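Local coordinates for protein polymerase subunit PA (PDB 4CGS) that carries at its N-terminus the domain compared with orthomyxovirus cap-snatching domains, here from Dhori virus, and probably binds RNA, at residues P110-T115 with F121-L126; K9-E14 with T147-T152; I61-T66 with D72-R77. All coordinates share one frame; numbering follows the deposited sequence. Where two conformers were deposited one is given.

Contact 1 (P110-T115 with F121-L126)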
ATOM      1  N   PRO A 110      -4.995   0.669  13.598  1.00  9.93           N
ATOM      2  CA  PRO A 110      -3.589   0.929  13.782  1.00 10.41           C
ATOM      3  C   PRO A 110      -3.344   2.204  14.581  1.00 11.12           C
ATOM      4  O   PRO A 110      -4.058   3.223  14.487  1.00 12.15           O
ATOM      5  CB  PRO A 110      -3.068   1.113  12.377  1.00 12.08           C
ATOM      6  CG  PRO A 110      -4.030   0.302  11.536  1.00 11.87           C
ATOM      7  CD  PRO A 110      -5.345   0.572  12.148  1.00 10.82           C
ATOM      8  N   THR A 111      -2.258   2.146  15.323  1.00 13.39           N
ATOM      9  CA  THR A 111      -1.768   3.273  16.107  1.00 12.69           C
ATOM     10  C   THR A 111      -0.756   4.126  15.316  1.00 12.17           C
ATOM     11  O   THR A 111       0.138   3.581  14.638  1.00 13.17           O
ATOM     12  CB  THR A 111      -1.066   2.753  17.372  1.00 14.30           C
ATOM     13  OG1 THR A 111      -1.926   1.826  18.075  1.00 19.36           O
ATOM     14  CG2 THR A 111      -0.640   3.965  18.385  1.00 13.82           C
ATOM     15  N   ASP A 112      -0.874   5.436  15.417  1.00 10.65           N
ATOM     16  CA  ASP A 112       0.084   6.360  14.836  1.00 10.93           C
ATOM     17  C   ASP A 112       1.264   6.573  15.754  1.00 11.59           C
ATOM     18  O   ASP A 112       1.133   6.762  16.959  1.00 12.63           O
ATOM     19  CB  ASP A 112      -0.558   7.697  14.467  1.00 10.35           C
ATOM     20  CG  ASP A 112      -1.652   7.529  13.441  1.00  8.89           C
ATOM     21  OD1 ASP A 112      -1.367   6.944  12.365  1.00  9.60           O
ATOM     22  OD2 ASP A 112      -2.799   7.970  13.716  1.00  9.85           O
ATOM     23  N   TYR A 113       2.439   6.589  15.137  1.00 15.19           N
ATOM     24  CA  TYR A 113       3.702   6.869  15.798  1.00 12.52           C
ATOM     25  C   TYR A 113       4.401   7.944  15.002  1.00 15.42           C
ATOM     26  O   TYR A 113       4.178   8.039  13.783  1.00 19.10           O
ATOM     27  CB  TYR A 113       4.543   5.606  15.968  1.00 12.63           C
ATOM     28  CG  TYR A 113       3.917   4.572  16.893  1.00 13.68           C
ATOM     29  CD1 TYR A 113       3.817   4.800  18.262  1.00 13.95           C
ATOM     30  CD2 TYR A 113       3.376   3.359  16.383  1.00 15.13           C
ATOM     31  CE1 TYR A 113       3.182   3.882  19.082  1.00 15.45           C
ATOM     32  CE2 TYR A 113       2.813   2.412  17.239  1.00 16.66           C
ATOM     33  CZ  TYR A 113       2.702   2.718  18.583  1.00 15.42           C
ATOM     34  OH  TYR A 113       2.092   1.845  19.460  1.00 18.40           O
ATOM     35  N   GLN A 114       5.309   8.678  15.633  1.00 18.95           N
ATOM     36  CA  GLN A 114       6.029   9.821  15.034  1.00 18.17           C
ATOM     37  C   GLN A 114       6.667   9.517  13.653  1.00 15.67           C
ATOM     38  O   GLN A 114       7.188   8.413  13.402  1.00 16.01           O
ATOM     39  CB  GLN A 114       7.184  10.226  15.983  1.00 20.19           C
ATOM     40  CG  GLN A 114       7.860  11.538  15.655  1.00 20.03           C
ATOM     41  CD  GLN A 114       9.183  11.859  16.449  1.00 24.23           C
ATOM     42  OE1 GLN A 114       9.840  11.002  17.094  1.00 26.95           O
ATOM     43  NE2 GLN A 114       9.576  13.103  16.380  1.00 24.55           N
ATOM     44  N   THR A 115       6.509  10.486  12.767  1.00 16.06           N
ATOM     45  CA  THR A 115       7.199  10.513  11.484  1.00 14.26           C
ATOM     46  C   THR A 115       7.888  11.879  11.349  1.00 11.99           C
ATOM     47  O   THR A 115       7.615  12.776  12.131  1.00 15.92           O
ATOM     48  CB  THR A 115       6.214  10.202  10.311  1.00 15.03           C
ATOM     49  OG1 THR A 115       5.241  11.239  10.253  1.00 19.50           O
ATOM     50  CG2 THR A 115       5.529   8.830  10.534  1.00 21.23           C
ATOM     51  N   PHE A 121       2.539   8.418   7.066  1.00  7.91           N
ATOM     52  CA  PHE A 121       2.414   6.973   7.133  1.00  8.19           C
ATOM     53  C   PHE A 121       0.914   6.601   7.131  1.00  8.46           C
ATOM     54  O   PHE A 121       0.254   6.668   8.127  1.00 10.16           O
ATOM     55  CB  PHE A 121       3.105   6.441   8.404  1.00 11.33           C
ATOM     56  CG  PHE A 121       4.643   6.321   8.329  1.00 14.35           C
ATOM     57  CD1 PHE A 121       5.404   7.474   8.230  1.00 19.39           C
ATOM     58  CD2 PHE A 121       5.310   5.089   8.325  1.00 19.33           C
ATOM     59  CE1 PHE A 121       6.773   7.442   8.192  1.00 20.65           C
ATOM     60  CE2 PHE A 121       6.688   5.060   8.221  1.00 18.66           C
ATOM     61  CZ  PHE A 121       7.419   6.247   8.191  1.00 19.61           C
ATOM     62  N   VAL A 122       0.464   6.117   5.984  1.00  6.74           N
ATOM     63  CA  VAL A 122      -0.890   5.535   5.823  1.00  6.90           C
ATOM     64  C   VAL A 122      -0.860   4.177   6.460  1.00  6.80           C
ATOM     65  O   VAL A 122      -0.063   3.276   6.052  1.00  8.36           O
ATOM     66  CB  VAL A 122      -1.286   5.470   4.331  1.00  6.80           C
ATOM     67  CG1 VAL A 122      -2.448   4.539   4.094  1.00  8.30           C
ATOM     68  CG2 VAL A 122      -1.543   6.901   3.796  1.00  8.94           C
ATOM     69  N   ARG A 123      -1.770   3.974   7.425  0.60  6.35           N
ATOM     70  CA  ARG A 123      -1.796   2.765   8.252  0.60  6.76           C
ATOM     71  C   ARG A 123      -3.212   2.238   8.268  0.60  6.05           C
ATOM     72  O   ARG A 123      -4.132   2.886   8.763  0.60  8.15           O
ATOM     73  CB  ARG A 123      -1.314   3.003   9.690  0.60  7.75           C
ATOM     74  CG  ARG A 123       0.224   3.160   9.828  0.60  9.09           C
ATOM     75  CD  ARG A 123       0.581   3.427  11.286  0.60 10.01           C
ATOM     76  NE  ARG A 123       1.992   3.121  11.632  0.60 10.31           N
ATOM     77  CZ  ARG A 123       2.931   4.006  12.013  0.60  9.51           C
ATOM     78  NH1 ARG A 123       2.652   5.322  12.077  0.60 11.67           N
ATOM     79  NH2 ARG A 123       4.153   3.561  12.395  0.60 10.28           N
ATOM     80  N   VAL A 124      -3.409   1.094   7.618  1.00  6.75           N
ATOM     81  CA  VAL A 124      -4.740   0.521   7.425  1.00  7.00           C
ATOM     82  C   VAL A 124      -4.734  -0.911   7.839  1.00  7.43           C
ATOM     83  O   VAL A 124      -3.735  -1.640   7.662  1.00  8.82           O
ATOM     84  CB  VAL A 124      -5.208   0.682   5.967  1.00  6.73           C
ATOM     85  CG1 VAL A 124      -5.334   2.140   5.531  1.00  9.75           C
ATOM     86  CG2 VAL A 124      -4.354  -0.065   4.957  1.00  9.59           C
ATOM     87  N   SER A 125      -5.883  -1.418   8.304  1.00  9.08           N
ATOM     88  CA  SER A 125      -6.034  -2.837   8.669  1.00  8.87           C
ATOM     89  C   SER A 125      -6.691  -3.584   7.572  1.00 10.06           C
ATOM     90  O   SER A 125      -7.413  -3.048   6.735  1.00  9.77           O
ATOM     91  CB  SER A 125      -6.818  -3.019   9.953  1.00 10.04           C
ATOM     92  OG  SER A 125      -8.218  -2.876   9.715  1.00 10.38           O
ATOM     93  N   LEU A 126      -6.511  -4.908   7.590  1.00 10.51           N
ATOM     94  CA  LEU A 126      -7.151  -5.763   6.604  1.00 12.47           C
ATOM     95  C   LEU A 126      -8.681  -5.637   6.655  1.00 11.02           C
ATOM     96  O   LEU A 126      -9.359  -5.801   5.652  1.00 15.44           O
ATOM     97  CB  LEU A 126      -6.725  -7.262   6.733  1.00 15.38           C
ATOM     98  CG  LEU A 126      -5.297  -7.730   6.409  1.00 17.37           C
ATOM     99  CD1 LEU A 126      -5.054  -9.194   6.817  1.00 21.30           C
ATOM    100  CD2 LEU A 126      -4.874  -7.471   4.963  1.00 20.74           C
TER
HETATM  101  O   HOH W   1       0.674   7.275  10.768  1.00 17.37           O
HETATM  102  O   HOH W   2       6.063   5.484  12.228  1.00 21.91           O
HETATM  103  O   HOH W   3       2.345   9.963   9.583  1.00 18.82           O
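Pro-110 lies against strand 119-125 at the closely packed end of this contact, its CB 3.7 Å from Arg-123 CB and its CG 4.0 Å from the carbonyl carbon C of Val-124. From there Arg-123 runs out extended from CG to NE beneath the loop; it was modelled in two conformers, and its guanidinium contacts and water bonds are those of the one described. The carbonyl O of Thr-111 sits over one guanidinium face, 3.4 Å from Arg-123 CD. Outside the two segments, Arg-123 NE bonds to the hydroxyl of Tyr-104. Residues 110-115 belong to the crossover joining the parallel neighbours 97-104 and 119-125; they double back antiparallel to the edge strand (172°) without becoming a strand themselves. Farther out, water takes over. One water donates to Asp-112 OD1 (2.6 Å) and Phe-121 O and accepts from Arg-123 NH1, filling the gap between acid and guanidinium, whose OD1 and NH1 stand 4.3 Å apart. Asp-112 also bonds to Ser-131 and, through OD2, to the backbone N of Ile-133 early in helix 132-137. Toward the exposed side Arg-123 NH2 comes to the edge of the Tyr-113 ring, the two planes 85° apart, and gives a 2.7 Å bond to a second water.

Contact 2 (K9-E14 with T147-T152)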
ATOM      1  N   LYS A   9      -9.555 -13.644  -5.813  1.00  8.37           N
ATOM      2  CA  LYS A   9     -10.373 -13.021  -6.824  1.00  9.79           C
ATOM      3  C   LYS A   9     -10.260 -11.497  -6.757  1.00  8.73           C
ATOM      4  O   LYS A   9     -10.357 -10.824  -7.742  1.00 10.80           O
ATOM      5  CB  LYS A   9     -11.843 -13.403  -6.640  1.00 12.69           C
ATOM      6  CG  LYS A   9     -12.803 -13.033  -7.763  1.00 22.01           C
ATOM      7  CD  LYS A   9     -14.260 -13.270  -7.347  1.00 24.95           C
ATOM      8  CE  LYS A   9     -15.103 -14.002  -8.390  1.00 29.41           C
ATOM      9  NZ  LYS A   9     -15.523 -13.050  -9.452  1.00 37.00           N
ATOM     10  N   SER A  10     -10.080 -10.998  -5.539  1.00  7.73           N
ATOM     11  CA  SER A  10     -10.053  -9.568  -5.310  1.00  8.54           C
ATOM     12  C   SER A  10      -8.790  -8.845  -5.716  1.00  8.61           C
ATOM     13  O   SER A  10      -8.729  -7.586  -5.581  1.00  9.89           O
ATOM     14  CB  SER A  10     -10.352  -9.270  -3.824  1.00 10.78           C
ATOM     15  OG  SER A  10     -11.548  -9.823  -3.339  1.00 14.68           O
ATOM     16  N   ILE A  11      -7.743  -9.597  -6.087  1.00  7.21           N
ATOM     17  CA  ILE A  11      -6.506  -9.000  -6.570  1.00  6.98           C
ATOM     18  C   ILE A  11      -6.517  -9.105  -8.069  1.00  7.80           C
ATOM     19  O   ILE A  11      -6.791 -10.165  -8.637  1.00  7.88           O
ATOM     20  CB  ILE A  11      -5.293  -9.733  -6.000  1.00  7.46           C
ATOM     21  CG1 ILE A  11      -5.166  -9.617  -4.462  1.00  8.78           C
ATOM     22  CG2 ILE A  11      -3.987  -9.197  -6.645  1.00  8.89           C
ATOM     23  CD1 ILE A  11      -5.141  -8.184  -3.945  1.00  9.18           C
ATOM     24  N   SER A  12      -6.247  -7.999  -8.731  1.00  7.33           N
ATOM     25  CA  SER A  12      -6.239  -8.092 -10.223  1.00  7.73           C
ATOM     26  C   SER A  12      -5.119  -9.005 -10.768  1.00  7.70           C
ATOM     27  O   SER A  12      -4.040  -9.140 -10.167  1.00  7.54           O
ATOM     28  CB  SER A  12      -6.102  -6.719 -10.864  1.00  8.19           C
ATOM     29  OG  SER A  12      -4.774  -6.221 -10.717  1.00  8.35           O
ATOM     30  N   SER A  13      -5.354  -9.647 -11.896  1.00  8.76           N
ATOM     31  CA  SER A  13      -4.378 -10.469 -12.490  1.00  8.39           C
ATOM     32  C   SER A  13      -3.104  -9.712 -12.770  1.00  7.09           C
ATOM     33  O   SER A  13      -2.023 -10.263 -12.608  1.00  9.17           O
ATOM     34  CB  SER A  13      -4.931 -11.134 -13.780  1.00  9.65           C
ATOM     35  OG  SER A  13      -6.026 -11.959 -13.511  1.00 14.92           O
ATOM     36  N   GLU A  14      -3.234  -8.456 -13.177  1.00  6.77           N
ATOM     37  CA  GLU A  14      -2.004  -7.676 -13.550  1.00  7.68           C
ATOM     38  C   GLU A  14      -1.193  -7.271 -12.349  1.00  6.65           C
ATOM     39  O   GLU A  14       0.031  -7.277 -12.444  1.00  6.96           O
ATOM     40  CB  GLU A  14      -2.353  -6.516 -14.482  1.00  8.72           C
ATOM     41  CG  GLU A  14      -3.319  -5.471 -13.920  1.00  7.33           C
ATOM     42  CD  GLU A  14      -4.816  -5.731 -14.085  1.00 10.05           C
ATOM     43  OE1 GLU A  14      -5.213  -6.901 -14.238  1.00 10.24           O
ATOM     44  OE2 GLU A  14      -5.547  -4.695 -14.050  1.00 12.04           O
ATOM     45  N   THR A 147     -10.952   1.701   1.553  1.00  7.55           N
ATOM     46  CA  THR A 147     -11.695   0.868   2.462  1.00  9.90           C
ATOM     47  C   THR A 147     -12.589  -0.083   1.694  1.00  8.32           C
ATOM     48  O   THR A 147     -12.707  -1.250   2.122  1.00 11.05           O
ATOM     49  CB  THR A 147     -12.556   1.726   3.426  1.00 11.54           C
ATOM     50  OG1 THR A 147     -13.555   2.486   2.689  1.00 16.13           O
ATOM     51  CG2 THR A 147     -11.613   2.597   4.209  1.00  9.89           C
ATOM     52  N   ASN A 148     -13.182   0.324   0.585  0.60  8.88           N
ATOM     53  CA  ASN A 148     -14.036  -0.632  -0.089  0.60  9.66           C
ATOM     54  C   ASN A 148     -13.206  -1.798  -0.625  0.60  9.01           C
ATOM     55  O   ASN A 148     -13.692  -2.952  -0.622  0.60  8.32           O
ATOM     56  CB  ASN A 148     -14.794   0.057  -1.230  0.60 10.81           C
ATOM     57  CG  ASN A 148     -15.866   1.017  -0.731  0.60 14.66           C
ATOM     58  OD1 ASN A 148     -16.288   0.914   0.401  0.60 19.43           O
ATOM     59  ND2 ASN A 148     -16.235   2.010  -1.555  0.60 17.23           N
ATOM     60  N   PHE A 149     -12.002  -1.532  -1.108  1.00  7.70           N
ATOM     61  CA  PHE A 149     -11.120  -2.614  -1.549  1.00  7.08           C
ATOM     62  C   PHE A 149     -10.740  -3.510  -0.384  1.00  7.31           C
ATOM     63  O   PHE A 149     -10.870  -4.725  -0.475  1.00  8.58           O
ATOM     64  CB  PHE A 149      -9.857  -2.047  -2.194  1.00  7.68           C
ATOM     65  CG  PHE A 149      -8.761  -3.061  -2.333  1.00  6.48           C
ATOM     66  CD1 PHE A 149      -8.961  -4.247  -3.072  1.00  7.49           C
ATOM     67  CD2 PHE A 149      -7.578  -2.916  -1.616  1.00  7.49           C
ATOM     68  CE1 PHE A 149      -7.952  -5.221  -3.106  1.00  7.20           C
ATOM     69  CE2 PHE A 149      -6.615  -3.876  -1.676  1.00  7.39           C
ATOM     70  CZ  PHE A 149      -6.784  -5.012  -2.413  1.00  6.11           C
ATOM     71  N   LEU A 150     -10.312  -2.943   0.736  1.00  6.94           N
ATOM     72  CA  LEU A 150      -9.868  -3.764   1.881  1.00  8.58           C
ATOM     73  C   LEU A 150     -11.015  -4.654   2.354  1.00  9.78           C
ATOM     74  O   LEU A 150     -10.838  -5.824   2.642  1.00 10.49           O
ATOM     75  CB  LEU A 150      -9.388  -2.846   3.035  1.00  7.60           C
ATOM     76  CG  LEU A 150      -8.036  -2.131   2.750  1.00  7.57           C
ATOM     77  CD1 LEU A 150      -7.820  -1.055   3.791  1.00  8.89           C
ATOM     78  CD2 LEU A 150      -6.870  -3.100   2.686  1.00  9.47           C
ATOM     79  N   VAL A 151     -12.216  -4.114   2.471  1.00  9.26           N
ATOM     80  CA  VAL A 151     -13.349  -4.895   2.908  1.00 11.35           C
ATOM     81  C   VAL A 151     -13.698  -5.979   1.910  1.00  9.83           C
ATOM     82  O   VAL A 151     -14.171  -7.079   2.343  1.00  9.71           O
ATOM     83  CB  VAL A 151     -14.556  -3.953   3.137  1.00 14.80           C
ATOM     84  CG1 VAL A 151     -15.878  -4.754   3.034  1.00 19.92           C
ATOM     85  CG2 VAL A 151     -14.307  -3.064   4.385  1.00 17.85           C
ATOM     86  N   THR A 152     -13.542  -5.749   0.644  1.00  9.34           N
ATOM     87  CA  THR A 152     -13.777  -6.768  -0.350  1.00  8.53           C
ATOM     88  C   THR A 152     -12.808  -7.947  -0.185  1.00  9.06           C
ATOM     89  O   THR A 152     -13.240  -9.134  -0.124  1.00  8.30           O
ATOM     90  CB  THR A 152     -13.645  -6.190  -1.789  1.00 10.35           C
ATOM     91  OG1 THR A 152     -14.591  -5.148  -1.943  1.00 12.41           O
ATOM     92  CG2 THR A 152     -13.899  -7.228  -2.831  1.00 13.28           C
TER
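Ser-10 meets helix 140-157 with both its hydroxyl and its carbonyl. The side chain points at the helix, and OG comes to 3.5 Å from the CG2 methyl of Thr-152; its polar partner is Glu-156, one turn on, whose other carboxylate oxygen takes the backbone N of Lys-9. The Ser-10 carbonyl O approaches Phe-149 in the plane of the ring, 3.5 Å from CE1, where the slightly positive C-H rim would probably favour it. Next, Ile-11 bends at both torsions (chi1 -64°, chi2 -55°), which brings its CD1 to the same ring edge, 3.9 Å from Phe-149 CZ. At Ser-12 the chain has left the helix; this residue is the N-cap of helix 13-18, its OG bonded to the backbone N of Ile-15. On the helix side, Thr-152 OG1 donates to Asn-148 O one turn back (2.7 Å), while Thr-152 N reaches that oxygen from the opposite face of its plane; with the hydroxyl folded back, CG2 is left to meet Ser-10. The N-terminal run thus touches helix 140-157 at Ser-10 and Ile-11 and then leaves it, with Ile-11 packed on Ile-153 and on Cys-39 of helix 31-44, while Phe-149 packs on Ile-40 and Thr-43 of helix 31-44.

Contact 3 (I61-T66 with D72-R77)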
ATOM      1  N   ILE A  61       3.262  10.153  -7.469  1.00  7.43           N
ATOM      2  CA  ILE A  61       4.175   9.215  -8.126  1.00  7.90           C
ATOM      3  C   ILE A  61       4.245   7.969  -7.281  1.00  7.24           C
ATOM      4  O   ILE A  61       4.518   8.061  -6.088  1.00  8.81           O
ATOM      5  CB  ILE A  61       5.587   9.830  -8.288  1.00  8.25           C
ATOM      6  CG1 ILE A  61       5.479  11.104  -9.161  1.00 10.78           C
ATOM      7  CG2 ILE A  61       6.538   8.826  -8.887  1.00 11.89           C
ATOM      8  CD1 ILE A  61       6.792  11.927  -9.205  1.00 16.86           C
ATOM      9  N   VAL A  62       3.953   6.816  -7.837  1.00  6.49           N
ATOM     10  CA  VAL A  62       4.042   5.572  -7.106  1.00  6.14           C
ATOM     11  C   VAL A  62       5.400   5.006  -7.275  1.00  6.77           C
ATOM     12  O   VAL A  62       5.785   4.656  -8.398  1.00  7.36           O
ATOM     13  CB  VAL A  62       2.936   4.526  -7.565  1.00  6.76           C
ATOM     14  CG1 VAL A  62       3.156   3.188  -6.848  1.00  8.74           C
ATOM     15  CG2 VAL A  62       1.510   5.044  -7.315  1.00  7.93           C
ATOM     16  N   ASN A  63       6.160   4.879  -6.182  1.00  6.34           N
ATOM     17  CA  ASN A  63       7.505   4.284  -6.230  1.00  6.42           C
ATOM     18  C   ASN A  63       7.446   2.770  -5.960  1.00  6.97           C
ATOM     19  O   ASN A  63       8.397   2.069  -6.301  1.00  6.57           O
ATOM     20  CB  ASN A  63       8.411   4.930  -5.149  1.00  6.49           C
ATOM     21  CG  ASN A  63       8.775   6.333  -5.363  1.00  8.33           C
ATOM     22  OD1 ASN A  63       8.892   7.084  -4.391  1.00  9.73           O
ATOM     23  ND2 ASN A  63       8.949   6.733  -6.613  1.00  6.41           N
ATOM     24  N   MET A  64       6.440   2.238  -5.279  1.00  5.76           N
ATOM     25  CA  MET A  64       6.410   0.832  -4.997  1.00  6.25           C
ATOM     26  C   MET A  64       6.496   0.024  -6.263  1.00  5.57           C
ATOM     27  O   MET A  64       5.863   0.350  -7.277  1.00  6.18           O
ATOM     28  CB  MET A  64       5.174   0.459  -4.237  1.00  5.90           C
ATOM     29  CG  MET A  64       5.150  -0.951  -3.796  1.00  6.10           C
ATOM     30  SD  MET A  64       3.699  -1.333  -2.759  1.00  6.26           S
ATOM     31  CE  MET A  64       3.852  -3.110  -2.602  1.00  7.00           C
ATOM     32  N   TRP A  65       7.309  -0.995  -6.214  1.00  6.52           N
ATOM     33  CA  TRP A  65       7.606  -1.909  -7.341  1.00  6.18           C
ATOM     34  C   TRP A  65       8.320  -1.238  -8.517  1.00  7.22           C
ATOM     35  O   TRP A  65       8.338  -1.808  -9.605  1.00  7.81           O
ATOM     36  CB  TRP A  65       6.357  -2.684  -7.770  1.00  7.78           C
ATOM     37  CG  TRP A  65       5.870  -3.673  -6.769  1.00  5.95           C
ATOM     38  CD1 TRP A  65       6.462  -4.160  -5.603  1.00  6.07           C
ATOM     39  CD2 TRP A  65       4.583  -4.342  -6.841  1.00  5.97           C
ATOM     40  NE1 TRP A  65       5.642  -5.080  -5.007  1.00  6.69           N
ATOM     41  CE2 TRP A  65       4.526  -5.260  -5.719  1.00  5.52           C
ATOM     42  CE3 TRP A  65       3.542  -4.347  -7.756  1.00  6.00           C
ATOM     43  CZ2 TRP A  65       3.422  -6.053  -5.520  1.00  7.48           C
ATOM     44  CZ3 TRP A  65       2.481  -5.179  -7.541  1.00  6.79           C
ATOM     45  CH2 TRP A  65       2.401  -5.994  -6.444  1.00  7.17           C
ATOM     46  N   THR A  66       9.012  -0.129  -8.260  1.00  8.37           N
ATOM     47  CA  THR A  66       9.957   0.452  -9.145  1.00  8.83           C
ATOM     48  C   THR A  66      11.346   0.360  -8.547  1.00  9.06           C
ATOM     49  O   THR A  66      11.505   0.198  -7.313  1.00  9.80           O
ATOM     50  CB  THR A  66       9.654   1.900  -9.513  1.00 11.59           C
ATOM     51  OG1 THR A  66      10.019   2.766  -8.404  1.00  9.55           O
ATOM     52  CG2 THR A  66       8.145   2.070  -9.933  1.00 10.37           C
ATOM     53  N   ASP A  72      14.744   7.178  -6.762  1.00 10.25           N
ATOM     54  CA  ASP A  72      15.717   8.302  -6.494  1.00 11.16           C
ATOM     55  C   ASP A  72      15.756   9.338  -7.571  1.00 10.42           C
ATOM     56  O   ASP A  72      15.769  10.509  -7.226  1.00 12.14           O
ATOM     57  CB  ASP A  72      17.123   7.735  -6.223  1.00 11.93           C
ATOM     58  CG  ASP A  72      17.969   8.651  -5.402  1.00 16.20           C
ATOM     59  OD1 ASP A  72      17.439   9.376  -4.545  1.00 19.89           O
ATOM     60  OD2 ASP A  72      19.178   8.676  -5.678  1.00 26.66           O
ATOM     61  N   GLN A  73      15.712   8.931  -8.856  1.00 11.57           N
ATOM     62  CA  GLN A  73      15.584   9.893  -9.958  1.00 13.06           C
ATOM     63  C   GLN A  73      14.333  10.800  -9.756  1.00 12.07           C
ATOM     64  O   GLN A  73      14.394  12.040  -9.907  1.00 14.88           O
ATOM     65  CB  GLN A  73      15.465   9.143 -11.285  1.00 15.56           C
ATOM     66  CG  GLN A  73      16.745   8.457 -11.785  1.00 15.30           C
ATOM     67  CD  GLN A  73      16.510   7.537 -12.992  1.00 17.88           C
ATOM     68  OE1 GLN A  73      15.359   7.408 -13.499  1.00 23.37           O
ATOM     69  NE2 GLN A  73      17.567   6.834 -13.395  1.00 19.56           N
ATOM     70  N   GLU A  74      13.198  10.163  -9.471  0.60 11.72           N
ATOM     71  CA  GLU A  74      11.908  10.820  -9.246  0.60 12.10           C
ATOM     72  C   GLU A  74      12.042  11.821  -8.087  0.60 11.77           C
ATOM     73  O   GLU A  74      11.614  12.996  -8.206  0.60 12.74           O
ATOM     74  CB  GLU A  74      10.804   9.765  -8.952  0.60 13.32           C
ATOM     75  CG  GLU A  74      10.452   8.847 -10.135  0.60 10.87           C
ATOM     76  CD  GLU A  74       9.703   9.472 -11.336  0.60 15.08           C
ATOM     77  OE1 GLU A  74       9.547  10.715 -11.426  0.60 19.00           O
ATOM     78  OE2 GLU A  74       9.258   8.673 -12.225  0.60 16.53           O
ATOM     79  N   MET A  75      12.613  11.359  -6.963  1.00 10.72           N
ATOM     80  CA  MET A  75      12.746  12.215  -5.732  1.00  9.79           C
ATOM     81  C   MET A  75      13.636  13.435  -6.000  1.00  9.36           C
ATOM     82  O   MET A  75      13.316  14.525  -5.696  1.00  9.64           O
ATOM     83  CB  MET A  75      13.308  11.377  -4.567  1.00  8.71           C
ATOM     84  CG  MET A  75      12.179  10.496  -4.014  1.00  8.43           C
ATOM     85  SD  MET A  75      12.668   9.514  -2.583  1.00 10.70           S
ATOM     86  CE  MET A  75      13.784   8.275  -3.261  1.00 13.99           C
ATOM     87  N   LYS A  76      14.764  13.212  -6.678  1.00 10.74           N
ATOM     88  CA  LYS A  76      15.687  14.292  -7.047  1.00 12.39           C
ATOM     89  C   LYS A  76      14.999  15.282  -7.999  1.00 12.27           C
ATOM     90  O   LYS A  76      15.125  16.508  -7.796  1.00 13.08           O
ATOM     91  CB  LYS A  76      16.972  13.759  -7.646  1.00 13.56           C
ATOM     92  CG  LYS A  76      17.883  13.137  -6.614  1.00 17.03           C
ATOM     93  CD  LYS A  76      19.182  12.616  -7.244  1.00 21.03           C
ATOM     94  CE  LYS A  76      20.085  11.954  -6.207  1.00 24.10           C
ATOM     95  NZ  LYS A  76      21.187  12.822  -5.682  1.00 33.99           N
ATOM     96  N   ARG A  77      14.272  14.756  -8.994  1.00 12.12           N
ATOM     97  CA  ARG A  77      13.577  15.612  -9.986  1.00 14.55           C
ATOM     98  C   ARG A  77      12.481  16.490  -9.283  1.00 14.11           C
ATOM     99  O   ARG A  77      12.276  17.666  -9.625  1.00 16.99           O
ATOM    100  CB  ARG A  77      12.917  14.777 -11.070  1.00 17.83           C
ATOM    101  CG  ARG A  77      12.428  15.648 -12.239  1.00 26.25           C
ATOM    102  CD  ARG A  77      12.105  14.852 -13.512  1.00 31.68           C
ATOM    103  NE  ARG A  77      11.273  15.655 -14.429  1.00 37.72           N
ATOM    104  CZ  ARG A  77      11.688  16.440 -15.439  1.00 43.46           C
ATOM    105  NH1 ARG A  77      12.977  16.576 -15.772  1.00 35.86           N
ATOM    106  NH2 ARG A  77      10.776  17.091 -16.146  1.00 34.56           N
TER
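Ile-61 and Glu-74 make the main touch within a strand-turn-helix unit, in which strand 57-62 passes through a type II beta turn into helix 68-78 and the helix comes back beside the strand end. Both side chains point across the gap. The CG2 branch of Ile-61 meets the bent part of the glutamate, 4.1 Å from Glu-74 CG, and the other branch ends with CD1 3.7 Å from Glu-74 OE1. A turn at chi2 (-70°) folds the glutamate so that its methylene and carboxylate carbon lie against the isoleucine; Glu-74 was modelled in two conformers, and these contacts hold for the one described. Asn-63 comes in beside it, with its amide end near the CB of Glu-74. In the next shell, Met-75 packs from the helix onto Leu-91, Phe-82 and Val-87. Backbone bonds tie Ile-61 to Leu-91 of strand 90-92, and Asn-63 and Met-64, at the start of the turn, to Asp-89 just before that strand. Trp-65 takes the left-handed backbone conformation (phi 65°) of the third position in the type II turn; its indole stacks on Tyr-42 of helix 31-44 and bonds to Glu-38 through NE1. What closes the turn is a double grip on Asn-63 O: Thr-66 N donates from 3.0 Å, and Thr-66 OG1, on the same face of the carbonyl plane, from 2.7 Å.

Contacts 1 and 3 lie at the same sheet, one along its edge strand 119-125 and the other at the end of strand 57-62, their centres about 22 Å apart; contact 2 joins the N-terminal run to helix 140-157, and along the chain its long loop encloses both others. Contact 1 runs from buried Pro-110 and Arg-123 to exposed Tyr-113, contact 2 from buried Phe-149 and Ile-11 to exposed Thr-152, and contact 3 lies farther from the chain's centre. Contact 1 is the largest and most polar, with an arginine and bridging waters; contacts 2 and 3 rest on van der Waals packing. Leu-150 CD1 of contact 2 lies 3.6 Å from Ser-125 O of contact 1. Helix 31-44 takes side chains from contacts 2 and 3.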